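Side-chain contacts in CRISPR-associated endonuclease Cas9 (Campylobacter jejuni subsp. jejuni serotype O:2, PDB 5X2H), which cleaves invading target DNA under the guidance of a CRISPR RNA, cutting each strand with a separate nuclease domain, in bacterial adaptive immunity: residues Q651-K656 with L660-L665; G666-R669 with K674-K677. All coordinates share one frame; numbering follows the deposited sequence.

Contact 1 (Q651-K656 with L660-L665); sequences QSYGGK and LKALEL. With nucleotides of chain D.
Tyr653 meets Ala662 through ring atoms CD2 and CE2 and reaches bound DNA with its hydroxyl. From CB the side chain runs with CG beside the backbone N and anti to the carbonyl carbon (chi1 -71°). This turns the ring toward the helix of 660-665. Tyr653 CD2 lies 3.6 Å from Ala662 CB, and Tyr653 CE2 is slightly closer to that methyl, at 3.5 Å. The methyl approaches the ring obliquely. Tyr653 CE1 and CZ both lie near OP1 of DA5 of chain D, CZ the nearer at 3.5 Å. At the tip, Tyr653 OH donates to OP1 of DA5, 2.5 Å away, and that oxygen lies in the ring plane, at its edge. Next to it, Ser652 OG donates to OP2 of DC6 of chain D at 3.1 Å. Two successive phosphates of one DNA strand are thus held by two successive residues. Gly654, with positive phi, ends the short helix. The second helix then closes a regular turn, Leu660 N to Lys656 O at 3.1 Å. Within the wedge domain, helix 650-653 packs back on helix 655-665. Ile668 of strand 668-671 and Ile723 of a loop touch both Tyr653 and Ala662.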
ATOM      1  N   GLN A 651     -29.458  20.799  15.697  1.00 54.94           N
ATOM      2  CA  GLN A 651     -29.460  21.018  17.141  1.00 59.45           C
ATOM      3  C   GLN A 651     -28.147  21.628  17.617  1.00 58.46           C
ATOM      4  O   GLN A 651     -28.146  22.541  18.450  1.00 57.90           O
ATOM      5  CB  GLN A 651     -29.739  19.707  17.877  1.00 64.49           C
ATOM      6  CG  GLN A 651     -29.541  19.805  19.384  1.00 68.30           C
ATOM      7  CD  GLN A 651     -30.362  18.793  20.155  1.00 72.05           C
ATOM      8  OE1 GLN A 651     -30.065  17.598  20.149  1.00 73.09           O
ATOM      9  NE2 GLN A 651     -31.401  19.269  20.832  1.00 74.16           N
ATOM     10  N   SER A 652     -27.020  21.148  17.097  1.00 57.94           N
ATOM     11  CA  SER A 652     -25.729  21.611  17.593  1.00 54.71           C
ATOM     12  C   SER A 652     -25.363  22.989  17.055  1.00 51.80           C
ATOM     13  O   SER A 652     -24.783  23.805  17.779  1.00 54.43           O
ATOM     14  CB  SER A 652     -24.641  20.596  17.241  1.00 56.84           C
ATOM     15  OG  SER A 652     -23.366  21.059  17.641  1.00 58.72           O
ATOM     16  N   TYR A 653     -25.693  23.273  15.796  1.00 49.42           N
ATOM     17  CA  TYR A 653     -25.237  24.497  15.150  1.00 48.85           C
ATOM     18  C   TYR A 653     -26.271  25.616  15.152  1.00 50.72           C
ATOM     19  O   TYR A 653     -25.889  26.787  15.017  1.00 49.38           O
ATOM     20  CB  TYR A 653     -24.808  24.207  13.702  1.00 45.58           C
ATOM     21  CG  TYR A 653     -23.518  23.419  13.577  1.00 45.70           C
ATOM     22  CD1 TYR A 653     -22.707  23.194  14.684  1.00 44.57           C
ATOM     23  CD2 TYR A 653     -23.108  22.909  12.348  1.00 45.10           C
ATOM     24  CE1 TYR A 653     -21.531  22.481  14.571  1.00 43.70           C
ATOM     25  CE2 TYR A 653     -21.933  22.194  12.228  1.00 44.64           C
ATOM     26  CZ  TYR A 653     -21.148  21.984  13.343  1.00 45.41           C
ATOM     27  OH  TYR A 653     -19.974  21.274  13.231  1.00 43.81           O
ATOM     28  N   GLY A 654     -27.556  25.295  15.298  1.00 49.93           N
ATOM     29  CA  GLY A 654     -28.593  26.309  15.277  1.00 48.65           C
ATOM     30  C   GLY A 654     -29.418  26.315  14.003  1.00 50.49           C
ATOM     31  O   GLY A 654     -29.567  27.357  13.357  1.00 51.61           O
ATOM     32  N   GLY A 655     -29.953  25.154  13.629  1.00 50.01           N
ATOM     33  CA  GLY A 655     -30.817  25.048  12.471  1.00 52.75           C
ATOM     34  C   GLY A 655     -30.104  25.309  11.152  1.00 57.25           C
ATOM     35  O   GLY A 655     -28.884  25.150  11.015  1.00 56.54           O
ATOM     36  N   LYS A 656     -30.906  25.718  10.163  1.00 59.02           N
ATOM     37  CA  LYS A 656     -30.379  25.991   8.829  1.00 59.96           C
ATOM     38  C   LYS A 656     -29.369  27.131   8.857  1.00 59.34           C
ATOM     39  O   LYS A 656     -28.359  27.095   8.142  1.00 58.24           O
ATOM     40  CB  LYS A 656     -31.516  26.334   7.864  1.00 64.31           C
ATOM     41  CG  LYS A 656     -32.333  25.152   7.368  1.00 69.62           C
ATOM     42  CD  LYS A 656     -33.444  25.630   6.432  1.00 74.90           C
ATOM     43  CE  LYS A 656     -34.513  24.566   6.205  1.00 77.85           C
ATOM     44  NZ  LYS A 656     -34.038  23.443   5.350  1.00 78.28           N
ATOM     45  N   LEU A 660     -25.355  26.776   7.440  1.00 50.48           N
ATOM     46  CA  LEU A 660     -24.757  27.642   6.431  1.00 50.93           C
ATOM     47  C   LEU A 660     -23.562  28.399   6.990  1.00 49.75           C
ATOM     48  O   LEU A 660     -22.583  28.638   6.272  1.00 50.09           O
ATOM     49  CB  LEU A 660     -25.804  28.619   5.894  1.00 52.65           C
ATOM     50  CG  LEU A 660     -26.978  27.992   5.141  1.00 54.27           C
ATOM     51  CD1 LEU A 660     -28.092  29.007   4.957  1.00 57.59           C
ATOM     52  CD2 LEU A 660     -26.519  27.444   3.794  1.00 52.67           C
ATOM     53  N   LYS A 661     -23.619  28.774   8.267  1.00 46.11           N
ATOM     54  CA  LYS A 661     -22.489  29.453   8.887  1.00 43.43           C
ATOM     55  C   LYS A 661     -21.318  28.501   9.082  1.00 39.32           C
ATOM     56  O   LYS A 661     -20.164  28.863   8.820  1.00 38.21           O
ATOM     57  CB  LYS A 661     -22.923  30.062  10.216  1.00 45.32           C
ATOM     58  CG  LYS A 661     -21.896  30.967  10.854  1.00 47.61           C
ATOM     59  CD  LYS A 661     -22.535  31.783  11.954  1.00 51.96           C
ATOM     60  CE  LYS A 661     -21.568  32.805  12.502  1.00 50.72           C
ATOM     61  NZ  LYS A 661     -22.252  33.765  13.417  1.00 47.26           N
ATOM     62  N   ALA A 662     -21.597  27.279   9.542  1.00 34.70           N
ATOM     63  CA  ALA A 662     -20.547  26.276   9.671  1.00 33.54           C
ATOM     64  C   ALA A 662     -19.897  25.986   8.325  1.00 36.63           C
ATOM     65  O   ALA A 662     -18.679  25.787   8.246  1.00 41.46           O
ATOM     66  CB  ALA A 662     -21.116  24.996  10.276  1.00 33.38           C
ATOM     67  N   LEU A 663     -20.692  25.959   7.254  1.00 35.82           N
ATOM     68  CA  LEU A 663     -20.124  25.765   5.925  1.00 41.17           C
ATOM     69  C   LEU A 663     -19.220  26.930   5.542  1.00 42.06           C
ATOM     70  O   LEU A 663     -18.156  26.727   4.948  1.00 39.72           O
ATOM     71  CB  LEU A 663     -21.239  25.589   4.894  1.00 42.02           C
ATOM     72  CG  LEU A 663     -21.951  24.237   4.923  1.00 42.87           C
ATOM     73  CD1 LEU A 663     -23.169  24.241   4.005  1.00 42.38           C
ATOM     74  CD2 LEU A 663     -20.978  23.132   4.530  1.00 38.85           C
ATOM     75  N   GLU A 664     -19.618  28.155   5.888  1.00 43.89           N
ATOM     76  CA  GLU A 664     -18.810  29.314   5.539  1.00 47.93           C
ATOM     77  C   GLU A 664     -17.507  29.365   6.327  1.00 46.55           C
ATOM     78  O   GLU A 664     -16.541  29.979   5.861  1.00 47.08           O
ATOM     79  CB  GLU A 664     -19.604  30.603   5.765  1.00 54.93           C
ATOM     80  CG  GLU A 664     -19.218  31.710   4.799  1.00 66.59           C
ATOM     81  CD  GLU A 664     -19.513  33.098   5.332  1.00 75.66           C
ATOM     82  OE1 GLU A 664     -20.593  33.302   5.929  1.00 76.32           O
ATOM     83  OE2 GLU A 664     -18.653  33.987   5.152  1.00 80.46           O
ATOM     84  N   LEU A 665     -17.456  28.732   7.498  1.00 43.63           N
ATOM     85  CA  LEU A 665     -16.266  28.744   8.337  1.00 41.07           C
ATOM     86  C   LEU A 665     -15.377  27.524   8.143  1.00 42.65           C
ATOM     87  O   LEU A 665     -14.239  27.526   8.624  1.00 41.42           O
ATOM     88  CB  LEU A 665     -16.664  28.847   9.814  1.00 37.82           C
ATOM     89  CG  LEU A 665     -17.275  30.177  10.253  1.00 38.43           C
ATOM     90  CD1 LEU A 665     -17.893  30.053  11.635  1.00 38.23           C
ATOM     91  CD2 LEU A 665     -16.224  31.271  10.236  1.00 37.55           C
TER
ATOM     92  P    DA D   5     -18.420  20.730  16.590  1.00 40.63           P
ATOM     93  OP1  DA D   5     -18.540  20.399  15.149  1.00 41.32           O
ATOM     94  OP2  DA D   5     -18.176  22.126  17.007  1.00 42.78           O
ATOM     95  O5'  DA D   5     -19.733  20.204  17.326  1.00 39.87           O
ATOM     96  C5'  DA D   5     -20.195  18.887  17.059  1.00 38.76           C
ATOM     97  C4'  DA D   5     -20.484  18.139  18.345  1.00 39.28           C
ATOM     98  O4'  DA D   5     -19.241  17.795  18.999  1.00 36.81           O
ATOM     99  C3'  DA D   5     -21.315  18.915  19.371  1.00 40.74           C
ATOM    100  O3'  DA D   5     -22.460  18.165  19.710  1.00 45.10           O
ATOM    101  C2'  DA D   5     -20.373  19.093  20.571  1.00 38.60           C
ATOM    102  C1'  DA D   5     -19.396  17.941  20.390  1.00 36.62           C
ATOM    103  N9   DA D   5     -18.076  18.190  20.965  1.00 37.31           N
ATOM    104  C8   DA D   5     -17.205  19.186  20.621  1.00 36.11           C
ATOM    105  N7   DA D   5     -16.080  19.162  21.292  1.00 35.46           N
ATOM    106  C5   DA D   5     -16.218  18.070  22.131  1.00 34.96           C
ATOM    107  C6   DA D   5     -15.364  17.509  23.099  1.00 36.47           C
ATOM    108  N6   DA D   5     -14.156  18.003  23.386  1.00 34.12           N
ATOM    109  N1   DA D   5     -15.805  16.421  23.766  1.00 39.45           N
ATOM    110  C2   DA D   5     -17.019  15.937  23.480  1.00 42.32           C
ATOM    111  N3   DA D   5     -17.908  16.375  22.586  1.00 42.96           N
ATOM    112  C4   DA D   5     -17.441  17.458  21.943  1.00 37.88           C
ATOM    113  P    DC D   6     -23.585  18.790  20.669  1.00 51.55           P
ATOM    114  OP1  DC D   6     -24.868  18.177  20.261  1.00 53.35           O
ATOM    115  OP2  DC D   6     -23.439  20.265  20.667  1.00 49.41           O
ATOM    116  O5'  DC D   6     -23.190  18.240  22.116  1.00 53.00           O
ATOM    117  C5'  DC D   6     -23.131  16.836  22.337  1.00 53.86           C
ATOM    118  C4'  DC D   6     -22.560  16.520  23.706  1.00 51.53           C
ATOM    119  O4'  DC D   6     -21.166  16.912  23.755  1.00 48.38           O
ATOM    120  C3'  DC D   6     -23.249  17.230  24.879  1.00 51.62           C
ATOM    121  O3'  DC D   6     -23.620  16.280  25.867  1.00 55.68           O
ATOM    122  C2'  DC D   6     -22.179  18.193  25.402  1.00 48.12           C
ATOM    123  C1'  DC D   6     -20.902  17.471  25.014  1.00 47.11           C
ATOM    124  N1   DC D   6     -19.725  18.370  24.897  1.00 47.69           N
ATOM    125  C2   DC D   6     -18.563  18.085  25.623  1.00 48.04           C
ATOM    126  O2   DC D   6     -18.533  17.081  26.346  1.00 40.06           O
ATOM    127  N3   DC D   6     -17.498  18.915  25.507  1.00 44.64           N
ATOM    128  C4   DC D   6     -17.569  19.986  24.714  1.00 42.16           C
ATOM    129  N4   DC D   6     -16.493  20.775  24.633  1.00 40.87           N
ATOM    130  C5   DC D   6     -18.747  20.298  23.972  1.00 41.80           C
ATOM    131  C6   DC D   6     -19.790  19.469  24.091  1.00 46.25           C
TER

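Contact 2 (G666-R669 with K674-K677); sequences GKIR and KIVK. With nucleotides of chain B.
Arg669 N donates to Val676 O at 2.9 Å, an almost straight bond with an angle of 177° at the hydrogen. The return bond, from Val676 N to Arg669 O, has the same length but is more bent, at 162°. Together they make Arg669 and Val676 an antiparallel hydrogen-bonded pair. Arg669 O also receives a CA-H...O contact from Ile675 CA at 3.4 Å, so two groups of the facing strand approach this one oxygen. On the face that carries the Arg669 and Val676 side chains, Val676 CG2 lies 3.8 Å from Arg669 CB. The arginine then bends at chi2 and its end leads away from the strand pair. One face of its guanidinium lies over Gly666 O. The group is held by Asn678, which accepts from NE, and by a salt bridge from NH2 to Asp704. Ile668 and Ile675 cross at a slant, and Ile668 CD1 lies 4.0 Å from Ile675 CG2. Lys674 reaches out to the bound RNA. Its chain is extended until a bend at chi4 (-62°), and Lys674 NZ donates to N3 of A47 of chain B at 3.1 Å. The same side chain makes a cation-pi contact with Phe643. The two strands, 668-671 and 674-677, form a beta hairpin in the wedge domain. Helix 655-665 packs against Ile668 through Val659, Ala662 and Leu663, while His639 and Phe643 of a preceding loop touch Val676.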
ATOM      1  N   GLY A 666     -15.859  26.491   7.459  1.00 42.64           N
ATOM      2  CA  GLY A 666     -15.086  25.284   7.273  1.00 36.75           C
ATOM      3  C   GLY A 666     -15.238  24.250   8.364  1.00 36.08           C
ATOM      4  O   GLY A 666     -14.482  23.272   8.372  1.00 36.52           O
ATOM      5  N   LYS A 667     -16.180  24.438   9.294  1.00 34.38           N
ATOM      6  CA  LYS A 667     -16.419  23.431  10.323  1.00 36.01           C
ATOM      7  C   LYS A 667     -17.013  22.163   9.728  1.00 35.79           C
ATOM      8  O   LYS A 667     -16.870  21.079  10.305  1.00 37.02           O
ATOM      9  CB  LYS A 667     -17.340  23.997  11.406  1.00 35.88           C
ATOM     10  CG  LYS A 667     -16.757  25.185  12.157  1.00 37.38           C
ATOM     11  CD  LYS A 667     -17.791  25.832  13.064  1.00 37.46           C
ATOM     12  CE  LYS A 667     -18.331  24.845  14.085  1.00 35.82           C
ATOM     13  NZ  LYS A 667     -17.272  24.378  15.017  1.00 37.09           N
ATOM     14  N   ILE A 668     -17.691  22.287   8.587  1.00 33.36           N
ATOM     15  CA  ILE A 668     -18.144  21.159   7.788  1.00 33.14           C
ATOM     16  C   ILE A 668     -17.976  21.541   6.326  1.00 37.09           C
ATOM     17  O   ILE A 668     -17.859  22.718   5.976  1.00 38.00           O
ATOM     18  CB  ILE A 668     -19.613  20.764   8.067  1.00 33.81           C
ATOM     19  CG1 ILE A 668     -20.515  22.002   8.017  1.00 37.73           C
ATOM     20  CG2 ILE A 668     -19.732  20.032   9.394  1.00 29.05           C
ATOM     21  CD1 ILE A 668     -21.998  21.694   8.158  1.00 37.75           C
ATOM     22  N   ARG A 669     -17.966  20.526   5.466  1.00 33.90           N
ATOM     23  CA  ARG A 669     -17.807  20.724   4.037  1.00 35.79           C
ATOM     24  C   ARG A 669     -19.024  20.181   3.303  1.00 41.36           C
ATOM     25  O   ARG A 669     -19.755  19.324   3.808  1.00 41.37           O
ATOM     26  CB  ARG A 669     -16.539  20.040   3.514  1.00 32.19           C
ATOM     27  CG  ARG A 669     -15.322  20.215   4.403  1.00 31.83           C
ATOM     28  CD  ARG A 669     -14.768  21.626   4.352  1.00 32.67           C
ATOM     29  NE  ARG A 669     -13.657  21.787   5.288  1.00 33.38           N
ATOM     30  CZ  ARG A 669     -12.769  22.775   5.238  1.00 30.46           C
ATOM     31  NH1 ARG A 669     -12.849  23.697   4.289  1.00 28.52           N
ATOM     32  NH2 ARG A 669     -11.793  22.835   6.135  1.00 29.32           N
ATOM     33  N   LYS A 674     -23.100  16.943  -0.727  1.00 51.08           N
ATOM     34  CA  LYS A 674     -23.166  16.069   0.438  1.00 52.73           C
ATOM     35  C   LYS A 674     -22.435  16.718   1.605  1.00 50.36           C
ATOM     36  O   LYS A 674     -21.305  17.191   1.445  1.00 49.80           O
ATOM     37  CB  LYS A 674     -22.554  14.702   0.127  1.00 57.27           C
ATOM     38  CG  LYS A 674     -22.895  14.169  -1.258  1.00 62.12           C
ATOM     39  CD  LYS A 674     -22.064  12.942  -1.587  1.00 66.35           C
ATOM     40  CE  LYS A 674     -22.147  12.588  -3.064  1.00 73.63           C
ATOM     41  NZ  LYS A 674     -23.536  12.251  -3.487  1.00 76.91           N
ATOM     42  N   ILE A 675     -23.077  16.734   2.771  1.00 48.42           N
ATOM     43  CA  ILE A 675     -22.473  17.288   3.981  1.00 45.34           C
ATOM     44  C   ILE A 675     -21.521  16.260   4.576  1.00 42.78           C
ATOM     45  O   ILE A 675     -21.890  15.096   4.770  1.00 45.82           O
ATOM     46  CB  ILE A 675     -23.555  17.688   4.996  1.00 46.34           C
ATOM     47  CG1 ILE A 675     -24.525  18.702   4.384  1.00 51.11           C
ATOM     48  CG2 ILE A 675     -22.917  18.252   6.255  1.00 42.44           C
ATOM     49  CD1 ILE A 675     -23.967  20.103   4.281  1.00 51.68           C
ATOM     50  N   VAL A 676     -20.292  16.688   4.869  1.00 32.56           N
ATOM     51  CA  VAL A 676     -19.262  15.818   5.421  1.00 31.09           C
ATOM     52  C   VAL A 676     -18.466  16.585   6.470  1.00 34.57           C
ATOM     53  O   VAL A 676     -18.299  17.805   6.383  1.00 36.41           O
ATOM     54  CB  VAL A 676     -18.317  15.279   4.323  1.00 31.89           C
ATOM     55  CG1 VAL A 676     -19.055  14.310   3.389  1.00 31.69           C
ATOM     56  CG2 VAL A 676     -17.722  16.437   3.534  1.00 31.09           C
ATOM     57  N   LYS A 677     -17.964  15.857   7.466  1.00 30.48           N
ATOM     58  CA  LYS A 677     -17.092  16.449   8.466  1.00 32.70           C
ATOM     59  C   LYS A 677     -15.666  16.559   7.929  1.00 35.58           C
ATOM     60  O   LYS A 677     -15.311  15.976   6.901  1.00 32.97           O
ATOM     61  CB  LYS A 677     -17.112  15.631   9.757  1.00 30.00           C
ATOM     62  CG  LYS A 677     -18.481  15.543  10.421  1.00 36.97           C
ATOM     63  CD  LYS A 677     -18.392  14.853  11.772  1.00 38.04           C
ATOM     64  CE  LYS A 677     -19.743  14.811  12.465  1.00 40.61           C
ATOM     65  NZ  LYS A 677     -19.647  14.151  13.793  1.00 38.89           N
TER
ATOM     66  P     A B  47     -23.050   9.888 -12.352  1.00 41.09           P
ATOM     67  OP1   A B  47     -22.140  10.577 -13.302  1.00 43.21           O
ATOM     68  OP2   A B  47     -23.103   8.406 -12.284  1.00 39.15           O
ATOM     69  O5'   A B  47     -22.721  10.373 -10.870  1.00 40.54           O
ATOM     70  C5'   A B  47     -22.666  11.753 -10.545  1.00 42.70           C
ATOM     71  C4'   A B  47     -22.496  11.961  -9.061  1.00 42.77           C
ATOM     72  O4'   A B  47     -23.665  11.479  -8.346  1.00 42.82           O
ATOM     73  C3'   A B  47     -21.345  11.217  -8.408  1.00 38.67           C
ATOM     74  O3'   A B  47     -20.091  11.835  -8.628  1.00 38.01           O
ATOM     75  C2'   A B  47     -21.767  11.191  -6.946  1.00 41.17           C
ATOM     76  O2'   A B  47     -21.538  12.453  -6.337  1.00 41.75           O
ATOM     77  C1'   A B  47     -23.277  10.988  -7.077  1.00 41.06           C
ATOM     78  N9    A B  47     -23.642   9.563  -6.975  1.00 40.98           N
ATOM     79  C8    A B  47     -23.839   8.658  -7.988  1.00 40.34           C
ATOM     80  N7    A B  47     -24.148   7.454  -7.565  1.00 40.98           N
ATOM     81  C5    A B  47     -24.150   7.571  -6.181  1.00 39.77           C
ATOM     82  C6    A B  47     -24.403   6.649  -5.147  1.00 39.45           C
ATOM     83  N6    A B  47     -24.714   5.366  -5.350  1.00 38.26           N
ATOM     84  N1    A B  47     -24.318   7.095  -3.873  1.00 40.38           N
ATOM     85  C2    A B  47     -24.003   8.379  -3.662  1.00 40.06           C
ATOM     86  N3    A B  47     -23.747   9.339  -4.549  1.00 41.52           N
ATOM     87  C4    A B  47     -23.832   8.865  -5.805  1.00 40.35           C
TER

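How the contacts relate
From the N terminus, the chain first passes helix 650-653 and turns through two glycines into helix 655-665. Contact 1 closes this helix-to-helix turn, bringing Tyr653 back onto Ala662. Gly666 then ends the helix, and the chain enters the hairpin that contact 2 closes. The contacts follow in series, neither nested nor crossed, with centres about 10 Å apart. They also touch. Ala662 O probably accepts a hydrogen bond from Lys667 N, Ala662 CB packs on Ile668 CG1 at 3.8 Å, and Leu663 CD2 lies against the backbone of Ile668 and Arg669. The helical pair and the hairpin thus form one continuous part of the wedge domain. Contact 1 meets DNA; contact 2 reaches DNA through Lys667 and RNA through Lys674.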